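Local structure of putative zinc protease (Bordetella pertussis, 3IH6) at residues 44-49 with 163-168; 61-66 with 70-75. The protein is a putative zinc protease of the peptidase M16 family, represented here by a fragment matching the family's inactive domain, with metalloendopeptidase activity probable for the whole protein. All coordinates share one frame; numbering follows the deposited sequence.

Contact 1 (44-49 with 163-168); sequences LDLAAT and DRVREA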
ATOM      1  N   LEU E  44     -16.488 -18.276  14.231  1.00 19.03           N
ATOM      2  CA  LEU E  44     -17.080 -18.182  12.919  1.00 20.24           C
ATOM      3  C   LEU E  44     -16.135 -17.468  11.957  1.00 19.96           C
ATOM      4  O   LEU E  44     -16.138 -17.738  10.747  1.00 19.78           O
ATOM      5  CB  LEU E  44     -18.424 -17.460  13.000  1.00 20.00           C
ATOM      6  CG  LEU E  44     -19.390 -17.648  11.823  1.00 23.34           C
ATOM      7  CD1 LEU E  44     -19.597 -19.086  11.460  1.00 25.65           C
ATOM      8  CD2 LEU E  44     -20.711 -16.953  12.074  1.00 24.94           C
ATOM      9  N   ASP E  45     -15.313 -16.584  12.506  1.00 19.26           N
ATOM     10  CA  ASP E  45     -14.313 -15.846  11.728  1.00 18.92           C
ATOM     11  C   ASP E  45     -13.328 -16.904  11.173  1.00 17.56           C
ATOM     12  O   ASP E  45     -13.157 -17.044   9.950  1.00 17.31           O
ATOM     13  CB  ASP E  45     -13.640 -14.859  12.692  1.00 19.84           C
ATOM     14  CG  ASP E  45     -12.974 -13.684  11.998  1.00 22.79           C
ATOM     15  OD1 ASP E  45     -13.142 -13.544  10.772  1.00 27.16           O
ATOM     16  OD2 ASP E  45     -12.291 -12.886  12.711  1.00 22.92           O
ATOM     17  N   LEU E  46     -12.767 -17.722  12.065  1.00 16.83           N
ATOM     18  CA  LEU E  46     -11.808 -18.791  11.680  1.00 15.33           C
ATOM     19  C   LEU E  46     -12.428 -19.836  10.743  1.00 15.31           C
ATOM     20  O   LEU E  46     -11.804 -20.232   9.780  1.00 15.22           O
ATOM     21  CB  LEU E  46     -11.239 -19.462  12.912  1.00 15.52           C
ATOM     22  CG  LEU E  46     -10.460 -18.525  13.846  1.00 15.69           C
ATOM     23  CD1 LEU E  46     -10.222 -19.201  15.212  1.00 14.75           C
ATOM     24  CD2 LEU E  46      -9.164 -18.113  13.142  1.00 12.82           C
ATOM     25  N   ALA E  47     -13.673 -20.241  11.037  1.00 15.11           N
ATOM     26  CA  ALA E  47     -14.434 -21.177  10.221  1.00 14.54           C
ATOM     27  C   ALA E  47     -14.576 -20.737   8.767  1.00 15.01           C
ATOM     28  O   ALA E  47     -14.407 -21.555   7.841  1.00 15.64           O
ATOM     29  CB  ALA E  47     -15.788 -21.366  10.808  1.00 13.29           C
ATOM     30  N   ALA E  48     -14.946 -19.471   8.541  1.00 14.92           N
ATOM     31  CA  ALA E  48     -15.153 -19.029   7.168  1.00 15.78           C
ATOM     32  C   ALA E  48     -13.872 -19.168   6.341  1.00 15.40           C
ATOM     33  O   ALA E  48     -13.926 -19.456   5.155  1.00 17.22           O
ATOM     34  CB  ALA E  48     -15.710 -17.609   7.128  1.00 16.06           C
ATOM     35  N   THR E  49     -12.723 -19.014   6.975  1.00 15.06           N
ATOM     36  CA  THR E  49     -11.438 -19.218   6.287  1.00 15.80           C
ATOM     37  C   THR E  49     -11.220 -20.696   5.990  1.00 16.56           C
ATOM     38  O   THR E  49     -10.694 -21.038   4.935  1.00 17.76           O
ATOM     39  CB  THR E  49     -10.252 -18.774   7.175  1.00 15.37           C
ATOM     40  OG1 THR E  49     -10.299 -17.383   7.403  1.00 10.30           O
ATOM     41  CG2 THR E  49      -8.912 -19.107   6.547  1.00 15.96           C
ATOM     42  N   ASP E 163      -6.456 -12.633  21.497  1.00 19.55           N
ATOM     43  CA  ASP E 163      -6.195 -13.609  22.551  1.00 19.06           C
ATOM     44  C   ASP E 163      -7.057 -14.845  22.390  1.00 18.46           C
ATOM     45  O   ASP E 163      -6.570 -15.964  22.535  1.00 17.34           O
ATOM     46  CB  ASP E 163      -6.343 -13.013  23.959  1.00 19.89           C
ATOM     47  CG  ASP E 163      -5.156 -12.120  24.341  1.00 20.97           C
ATOM     48  OD1 ASP E 163      -4.018 -12.378  23.865  1.00 18.31           O
ATOM     49  OD2 ASP E 163      -5.379 -11.151  25.099  1.00 21.21           O
ATOM     50  N   ARG E 164      -8.323 -14.623  22.057  1.00 18.82           N
ATOM     51  CA  ARG E 164      -9.289 -15.701  21.810  1.00 19.43           C
ATOM     52  C   ARG E 164      -8.877 -16.559  20.619  1.00 19.32           C
ATOM     53  O   ARG E 164      -9.082 -17.746  20.618  1.00 18.82           O
ATOM     54  CB  ARG E 164     -10.651 -15.101  21.527  1.00 19.19           C
ATOM     55  CG  ARG E 164     -11.351 -14.570  22.765  1.00 20.20           C
ATOM     56  CD  ARG E 164     -12.555 -13.740  22.386  1.00 19.78           C
ATOM     57  NE  ARG E 164     -13.390 -13.526  23.573  1.00 25.84           N
ATOM     58  CZ  ARG E 164     -14.449 -12.721  23.649  1.00 25.63           C
ATOM     59  NH1 ARG E 164     -14.853 -11.999  22.603  1.00 28.56           N
ATOM     60  NH2 ARG E 164     -15.095 -12.627  24.791  1.00 26.26           N
ATOM     61  N   VAL E 165      -8.285 -15.936  19.603  1.00 19.84           N
ATOM     62  CA  VAL E 165      -7.835 -16.689  18.427  1.00 19.30           C
ATOM     63  C   VAL E 165      -6.614 -17.540  18.761  1.00 19.37           C
ATOM     64  O   VAL E 165      -6.573 -18.722  18.422  1.00 20.00           O
ATOM     65  CB  VAL E 165      -7.569 -15.761  17.212  1.00 19.00           C
ATOM     66  CG1 VAL E 165      -6.660 -16.449  16.153  1.00 18.84           C
ATOM     67  CG2 VAL E 165      -8.876 -15.311  16.616  1.00 16.70           C
ATOM     68  N   ARG E 166      -5.626 -16.968  19.429  1.00 19.94           N
ATOM     69  CA  ARG E 166      -4.444 -17.763  19.774  1.00 21.12           C
ATOM     70  C   ARG E 166      -4.726 -18.944  20.711  1.00 20.59           C
ATOM     71  O   ARG E 166      -3.967 -19.899  20.692  1.00 21.61           O
ATOM     72  CB  ARG E 166      -3.290 -16.899  20.270  1.00 21.53           C
ATOM     73  CG  ARG E 166      -3.626 -16.001  21.404  1.00 25.38           C
ATOM     74  CD  ARG E 166      -2.587 -14.905  21.521  1.00 29.80           C
ATOM     75  NE  ARG E 166      -1.548 -15.207  22.501  1.00 32.22           N
ATOM     76  CZ  ARG E 166      -1.731 -15.202  23.820  1.00 33.10           C
ATOM     77  NH1 ARG E 166      -2.927 -14.927  24.338  1.00 30.87           N
ATOM     78  NH2 ARG E 166      -0.709 -15.489  24.626  1.00 33.38           N
ATOM     79  N   GLU E 167      -5.831 -18.904  21.464  1.00 19.67           N
ATOM     80  CA  GLU E 167      -6.175 -19.945  22.436  1.00 19.55           C
ATOM     81  C   GLU E 167      -7.325 -20.848  21.987  1.00 19.49           C
ATOM     82  O   GLU E 167      -7.668 -21.827  22.654  1.00 18.16           O
ATOM     83  CB  GLU E 167      -6.495 -19.304  23.786  1.00 19.74           C
ATOM     84  N   ALA E 168      -7.906 -20.477  20.843  1.00 19.32           N
ATOM     85  CA  ALA E 168      -8.951 -21.210  20.156  1.00 18.79           C
ATOM     86  C   ALA E 168      -8.799 -22.721  20.189  1.00 18.12           C
ATOM     87  O   ALA E 168      -7.841 -23.243  19.657  1.00 17.47           O
ATOM     88  CB  ALA E 168      -8.988 -20.777  18.740  1.00 19.15           C
TER

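Contact 2 (61-66 with 70-75); sequences HALVPT and SGVFGF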
ATOM      1  N   HIS E  61     -13.284 -27.645  -2.358  1.00 16.69           N
ATOM      2  CA  HIS E  61     -13.238 -29.065  -2.653  1.00 17.86           C
ATOM      3  C   HIS E  61     -14.596 -29.664  -3.081  1.00 17.68           C
ATOM      4  O   HIS E  61     -14.637 -30.566  -3.909  1.00 17.01           O
ATOM      5  CB  HIS E  61     -12.695 -29.837  -1.453  1.00 18.72           C
ATOM      6  CG  HIS E  61     -12.290 -31.224  -1.797  1.00 20.11           C
ATOM      7  ND1 HIS E  61     -11.118 -31.502  -2.464  1.00 21.27           N
ATOM      8  CD2 HIS E  61     -12.914 -32.410  -1.612  1.00 21.58           C
ATOM      9  CE1 HIS E  61     -11.032 -32.803  -2.664  1.00 20.07           C
ATOM     10  NE2 HIS E  61     -12.114 -33.375  -2.167  1.00 19.89           N
ATOM     11  N   ALA E  62     -15.692 -29.158  -2.512  1.00 16.87           N
ATOM     12  CA  ALA E  62     -17.025 -29.681  -2.832  1.00 17.42           C
ATOM     13  C   ALA E  62     -17.513 -29.191  -4.189  1.00 17.36           C
ATOM     14  O   ALA E  62     -18.167 -29.934  -4.913  1.00 17.04           O
ATOM     15  CB  ALA E  62     -18.021 -29.299  -1.736  1.00 17.29           C
ATOM     16  N   LEU E  63     -17.176 -27.946  -4.543  1.00 16.84           N
ATOM     17  CA  LEU E  63     -17.771 -27.316  -5.724  1.00 16.70           C
ATOM     18  C   LEU E  63     -16.947 -27.302  -7.021  1.00 17.34           C
ATOM     19  O   LEU E  63     -17.513 -27.244  -8.104  1.00 16.36           O
ATOM     20  CB  LEU E  63     -18.236 -25.899  -5.358  1.00 16.77           C
ATOM     21  CG  LEU E  63     -19.181 -25.855  -4.136  1.00 17.52           C
ATOM     22  CD1 LEU E  63     -19.498 -24.446  -3.693  1.00 14.37           C
ATOM     23  CD2 LEU E  63     -20.437 -26.581  -4.489  1.00 22.04           C
ATOM     24  N   VAL E  64     -15.620 -27.301  -6.909  1.00 18.41           N
ATOM     25  CA  VAL E  64     -14.746 -27.006  -8.061  1.00 19.66           C
ATOM     26  C   VAL E  64     -14.183 -28.255  -8.754  1.00 20.06           C
ATOM     27  O   VAL E  64     -14.355 -28.404  -9.963  1.00 20.10           O
ATOM     28  CB  VAL E  64     -13.602 -25.983  -7.725  1.00 19.68           C
ATOM     29  CG1 VAL E  64     -12.787 -25.681  -8.970  1.00 18.69           C
ATOM     30  CG2 VAL E  64     -14.193 -24.660  -7.176  1.00 20.13           C
ATOM     31  N   PRO E  65     -13.531 -29.170  -8.004  1.00 20.71           N
ATOM     32  CA  PRO E  65     -13.101 -30.384  -8.731  1.00 20.33           C
ATOM     33  C   PRO E  65     -14.316 -31.120  -9.286  1.00 20.45           C
ATOM     34  O   PRO E  65     -14.212 -31.859 -10.271  1.00 20.10           O
ATOM     35  CB  PRO E  65     -12.442 -31.249  -7.648  1.00 20.18           C
ATOM     36  CG  PRO E  65     -12.113 -30.282  -6.508  1.00 21.25           C
ATOM     37  CD  PRO E  65     -13.206 -29.229  -6.568  1.00 20.13           C
ATOM     38  N   THR E  66     -15.462 -30.916  -8.647  1.00 20.23           N
ATOM     39  CA  THR E  66     -16.699 -31.572  -9.073  1.00 19.80           C
ATOM     40  C   THR E  66     -17.320 -30.844 -10.280  1.00 19.49           C
ATOM     41  O   THR E  66     -18.305 -31.293 -10.843  1.00 19.01           O
ATOM     42  CB  THR E  66     -17.701 -31.631  -7.912  1.00 19.78           C
ATOM     43  OG1 THR E  66     -17.734 -30.348  -7.289  1.00 18.95           O
ATOM     44  CG2 THR E  66     -17.251 -32.660  -6.845  1.00 19.55           C
ATOM     45  N   SER E  70     -16.759 -22.407 -10.430  1.00 19.01           N
ATOM     46  CA  SER E  70     -15.540 -21.833 -10.954  1.00 19.98           C
ATOM     47  C   SER E  70     -14.595 -21.391  -9.826  1.00 19.37           C
ATOM     48  O   SER E  70     -13.373 -21.372  -9.962  1.00 20.41           O
ATOM     49  CB  SER E  70     -15.957 -20.599 -11.778  1.00 19.54           C
ATOM     50  OG  SER E  70     -14.915 -20.185 -12.581  1.00 21.17           O
ATOM     51  N   GLY E  71     -15.192 -21.021  -8.712  1.00 18.89           N
ATOM     52  CA  GLY E  71     -14.485 -20.633  -7.515  1.00 18.15           C
ATOM     53  C   GLY E  71     -15.505 -20.472  -6.395  1.00 18.04           C
ATOM     54  O   GLY E  71     -16.716 -20.608  -6.634  1.00 17.73           O
ATOM     55  N   VAL E  72     -15.013 -20.148  -5.195  1.00 17.13           N
ATOM     56  CA  VAL E  72     -15.826 -20.027  -4.029  1.00 17.75           C
ATOM     57  C   VAL E  72     -15.378 -18.834  -3.202  1.00 18.91           C
ATOM     58  O   VAL E  72     -14.222 -18.417  -3.276  1.00 18.66           O
ATOM     59  CB  VAL E  72     -15.828 -21.323  -3.127  1.00 17.32           C
ATOM     60  CG1 VAL E  72     -16.321 -22.537  -3.892  1.00 15.33           C
ATOM     61  CG2 VAL E  72     -14.444 -21.580  -2.429  1.00 17.06           C
ATOM     62  N   PHE E  73     -16.286 -18.310  -2.381  1.00 19.60           N
ATOM     63  CA  PHE E  73     -15.921 -17.187  -1.516  1.00 19.58           C
ATOM     64  C   PHE E  73     -16.626 -17.223  -0.187  1.00 18.85           C
ATOM     65  O   PHE E  73     -17.677 -17.816  -0.059  1.00 19.46           O
ATOM     66  CB  PHE E  73     -16.143 -15.835  -2.241  1.00 19.60           C
ATOM     67  CG  PHE E  73     -17.565 -15.585  -2.648  1.00 21.60           C
ATOM     68  CD1 PHE E  73     -18.003 -15.932  -3.906  1.00 21.03           C
ATOM     69  CD2 PHE E  73     -18.465 -14.973  -1.769  1.00 20.38           C
ATOM     70  CE1 PHE E  73     -19.309 -15.698  -4.257  1.00 23.38           C
ATOM     71  CE2 PHE E  73     -19.757 -14.737  -2.124  1.00 19.93           C
ATOM     72  CZ  PHE E  73     -20.188 -15.091  -3.357  1.00 20.25           C
ATOM     73  N   GLY E  74     -16.030 -16.573   0.807  1.00 19.48           N
ATOM     74  CA  GLY E  74     -16.544 -16.536   2.174  1.00 18.60           C
ATOM     75  C   GLY E  74     -16.022 -15.276   2.861  1.00 19.24           C
ATOM     76  O   GLY E  74     -14.800 -15.058   2.921  1.00 18.28           O
ATOM     77  N   PHE E  75     -16.939 -14.456   3.375  1.00 18.49           N
ATOM     78  CA  PHE E  75     -16.589 -13.190   4.082  1.00 19.90           C
ATOM     79  C   PHE E  75     -17.422 -13.015   5.343  1.00 19.75           C
ATOM     80  O   PHE E  75     -18.607 -13.313   5.346  1.00 20.06           O
ATOM     81  CB  PHE E  75     -16.838 -11.938   3.205  1.00 19.22           C
ATOM     82  CG  PHE E  75     -16.257 -12.012   1.834  1.00 20.42           C
ATOM     83  CD1 PHE E  75     -17.036 -12.442   0.757  1.00 22.26           C
ATOM     84  CD2 PHE E  75     -14.936 -11.632   1.597  1.00 19.30           C
ATOM     85  CE1 PHE E  75     -16.494 -12.493  -0.540  1.00 20.67           C
ATOM     86  CE2 PHE E  75     -14.386 -11.701   0.316  1.00 18.41           C
ATOM     87  CZ  PHE E  75     -15.170 -12.139  -0.753  1.00 19.37           C
TER

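Contact 1 (44-49 with 163-168)
Leu46, on helix 39-52, reaches Val165 of helix 157-167 and Ala168 with one methyl for each. Its CD1 lies 4.1 Å from Ala168 CB, and its CD2 lies 4.3 Å from Val165 CG1. The fork is aimed by a first torsion of -61°, which sets CG anti to the carbonyl carbon. With 8.1 Å between the CA atoms of Leu46 and Val165 and 118 Å² buried in all, this is a small contact between helix 39-52 and helix 157-167 with Ala168, made by a few methyl groups. Helix 118-136 adds to the packing: Trp128 touches both Leu46 and Val165, and its NE1 donates to Asp45 OD2. Val173 of helix 170-180 also lies against Leu46. From helix 118-136, Arg125 NH2 bridges the carbonyl oxygens of Val165 and Ala168 by hydrogen bonds to both.

The side of 163-168 away from Leu46 is polar and partly exposed. Arg166 NH1 forms a 2.8 Å salt bridge with Asp163 OD1, one turn back along the same helix, while Asp163 OD2 bonds to Tyr191 OH of a second subunit. Leu46 and Val165, by contrast, are buried. No hydrogen bond links the two segments directly, so the direct link is van der Waals and probably hydrophobic; hydrogen bonds nearby come from other parts, among them Arg125 and Trp128.

Contact 2 (61-66 with 70-75)
Backbone hydrogen bonds from both Ser70 and Gly71 run to Gln90, so two successive residues face a single one on strand 84-90: a classic beta bulge. It sits at the entry of strand 71-77, which lies between strands 2-6 and 84-90 in the five-stranded antiparallel sheet of the domain; Val72 pairs with Thr5 and Phe73 with Gly88. Helix 58-63 and the residues that follow it return to the bulge through a short helix-to-strand connection. The CA atoms of Val64 and Ser70 come within 6.0 Å.

No hydrogen bond joins the two segments; methyl groups meet one another and the backbone. Val64 meets the bulge through a single methyl, CG2, which lies 4.1 Å from Gly71 CA and 4.2 Å from Ser70 C, against main chain rather than a side chain. A valine torsion of -177° puts CG1 anti to the backbone N and leaves CG2 for this approach. Gly71, almost fully extended, presents its CA to Val64.

One residue on, Val72 directs its CB at the helix, and its side chain crosses that of Leu63 obliquely. The first torsion of Leu63, -54°, sets CG beside the backbone N and carries the leucine end over the valine. Leu63 also touches Ala89 of strand 84-90 and Thr103 and Leu104 of helix 97-109, which places it in the layer between helices and sheet. Val72 CG1 takes both helix-side neighbours: Leu63 CD1 at 3.7 Å, with Leu63 CB at 4.1 Å, and Val64 CG2 more loosely at 4.5 Å.

Both contacts are buried and without hydrogen bonds across their segments, but they lie on opposite sides of the chain's centre, with their own centres 21 Å apart. Contact 1 joins helix 39-52 to helix 157-167 and Ala168, more than a hundred residues away, whereas contact 2 spans a short connection between a helix and the strand that follows it. They share no element, although helices 39-52 and 58-63 are consecutive in the chain. Surroundings differ too: around contact 1 the polar partners are largely side chains, including Tyr191 of a second subunit, whereas strand 71-77 in contact 2 is held by backbone bonds. Their nearest atoms remain about 5 Å apart, without touching.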